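Local coordinates for CrRbcX-IIa (Chlamydomonas reinhardtii, PDB 5BS1), which probably acts as a dimeric assembly chaperone for Rubisco, helping its large subunits come together, at residues E96-W99 and G100-M103. Residues are numbered along the deposited sequence; the frame is centred on the assembly and turned at random. Where two conformers were deposited one is given.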
loop_
_atom_site.group_PDB
_atom_site.type_symbol
_atom_site.label_atom_id
_atom_site.label_comp_id
_atom_site.label_asym_id
_atom_site.label_seq_id
_atom_site.Cartn_x
_atom_site.Cartn_y
_atom_site.Cartn_z
ATOM N N GLU A 96 7.735 11.843 -8.903
ATOM C CA GLU A 96 8.946 11.003 -8.898
ATOM C C GLU A 96 8.589 9.527 -8.846
ATOM O O GLU A 96 9.253 8.676 -9.455
ATOM C CB GLU A 96 9.810 11.352 -7.685
ATOM C CG GLU A 96 10.245 12.811 -7.682
ATOM C CD GLU A 96 10.761 13.266 -6.327
ATOM O OE1 GLU A 96 11.425 12.458 -5.623
ATOM O OE2 GLU A 96 10.485 14.426 -5.965
ATOM N N PHE A 97 7.525 9.215 -8.112
ATOM C CA PHE A 97 7.128 7.822 -7.867
ATOM C C PHE A 97 6.791 7.150 -9.187
ATOM O O PHE A 97 6.093 7.702 -10.033
ATOM C CB PHE A 97 5.914 7.796 -6.940
ATOM C CG PHE A 97 5.469 6.429 -6.497
ATOM C CD1 PHE A 97 6.210 5.694 -5.579
ATOM C CD2 PHE A 97 4.266 5.897 -6.931
ATOM C CE1 PHE A 97 5.776 4.479 -5.129
ATOM C CE2 PHE A 97 3.840 4.678 -6.497
ATOM C CZ PHE A 97 4.602 3.941 -5.607
ATOM N N GLU A 98 7.310 5.946 -9.355
ATOM C CA GLU A 98 7.144 5.220 -10.629
ATOM C C GLU A 98 5.845 4.400 -10.589
ATOM O O GLU A 98 5.830 3.216 -10.295
ATOM C CB GLU A 98 8.376 4.367 -10.906
ATOM C CG GLU A 98 9.584 5.270 -11.105
ATOM C CD GLU A 98 10.897 4.541 -11.271
ATOM O OE1 GLU A 98 10.886 3.510 -11.914
ATOM O OE2 GLU A 98 11.944 5.040 -10.812
ATOM N N TRP A 99 4.756 5.064 -10.908
ATOM C CA TRP A 99 3.414 4.506 -10.809
ATOM C C TRP A 99 3.239 3.284 -11.666
ATOM O O TRP A 99 2.718 2.274 -11.206
ATOM C CB TRP A 99 2.371 5.562 -11.246
ATOM C CG TRP A 99 2.326 6.735 -10.338
ATOM C CD1 TRP A 99 2.990 7.928 -10.495
ATOM C CD2 TRP A 99 1.577 6.849 -9.124
ATOM N NE1 TRP A 99 2.726 8.747 -9.432
ATOM C CE2 TRP A 99 1.837 8.134 -8.594
ATOM C CE3 TRP A 99 0.717 6.002 -8.443
ATOM C CZ2 TRP A 99 1.279 8.567 -7.402
ATOM C CZ3 TRP A 99 0.156 6.442 -7.234
ATOM C CH2 TRP A 99 0.436 7.711 -6.748
ATOM N N GLY A 100 3.637 3.397 -12.934
ATOM C CA GLY A 100 3.421 2.283 -13.837
ATOM C C GLY A 100 4.198 1.054 -13.428
ATOM O O GLY A 100 3.656 -0.048 -13.447
ATOM N N LYS A 101 5.447 1.248 -13.029
ATOM C CA LYS A 101 6.296 0.156 -12.593
ATOM C C LYS A 101 5.701 -0.568 -11.388
ATOM O O LYS A 101 5.731 -1.791 -11.302
ATOM C CB LYS A 101 7.700 0.702 -12.259
ATOM C CG LYS A 101 8.662 -0.299 -11.696
ATOM C CD LYS A 101 10.002 0.355 -11.380
ATOM C CE LYS A 101 10.824 0.588 -12.619
ATOM N NZ LYS A 101 12.170 1.093 -12.208
ATOM N N THR A 102 5.160 0.197 -10.446
ATOM C CA THR A 102 4.600 -0.368 -9.243
ATOM C C THR A 102 3.470 -1.357 -9.549
ATOM O O THR A 102 3.444 -2.478 -9.026
ATOM C CB THR A 102 4.093 0.770 -8.328
ATOM O OG1 THR A 102 5.191 1.599 -7.976
ATOM C CG2 THR A 102 3.472 0.221 -7.044
HETATM N N MSE A 103 2.530 -0.945 -10.396
HETATM C CA MSE A 103 1.385 -1.813 -10.745
HETATM C C MSE A 103 1.850 -2.994 -11.586
HETATM O O MSE A 103 1.394 -4.111 -11.392
HETATM C CB MSE A 103 0.277 -1.045 -11.425
HETATM C CG MSE A 103 -0.945 -1.909 -11.765
HETATM SE SE MSE A 103 -1.826 -2.622 -10.155
HETATM C CE MSE A 103 -3.138 -3.805 -11.009
#
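T102 reaches back to the carbonyl of E98 twice: the backbone bond belongs to the first turn of helix 99-121, and the hydroxyl bond doubles it. Its backbone N lies 3.1 Å from E98 O, a bond in the carbonyl plane, while T102 OG1 comes to the same E98 O at 2.9 Å from above that plane. The hydroxyl gets there because chi1 of -61° sets OG1 anti to the carbonyl carbon and beside the backbone N.

This inner side is the tight one. The F97 side chain crosses that of T102 at about a right angle, its CZ 3.4 Å from T102 OG1, and F97 CD2 sits over one face of the W99 indole. L21 of helix 13-38 packs on both aromatic side chains.

On the exposed side, E98 and K101 extend alongside each other in one direction, touching at their CB atoms and again at their charged ends. K101 NZ forms a salt bridge to E98 OE1 at 2.8 Å on its syn side, 18° out of the carboxylate plane; the lysine chain bends at chi3 (-77°) to bring it there. The same ammonium also makes a salt bridge to D6 and a hydrogen bond to the F8 carbonyl, both of the second subunit, and a methionine here would probably leave both carboxylates without their cationic mate.

E98, centre of an inverse gamma turn, holds the N-cap position: the arrangement is typical of a tight interhelical turn passing into a new helix, here at the dimer interface of an all-helical RbcX chaperone.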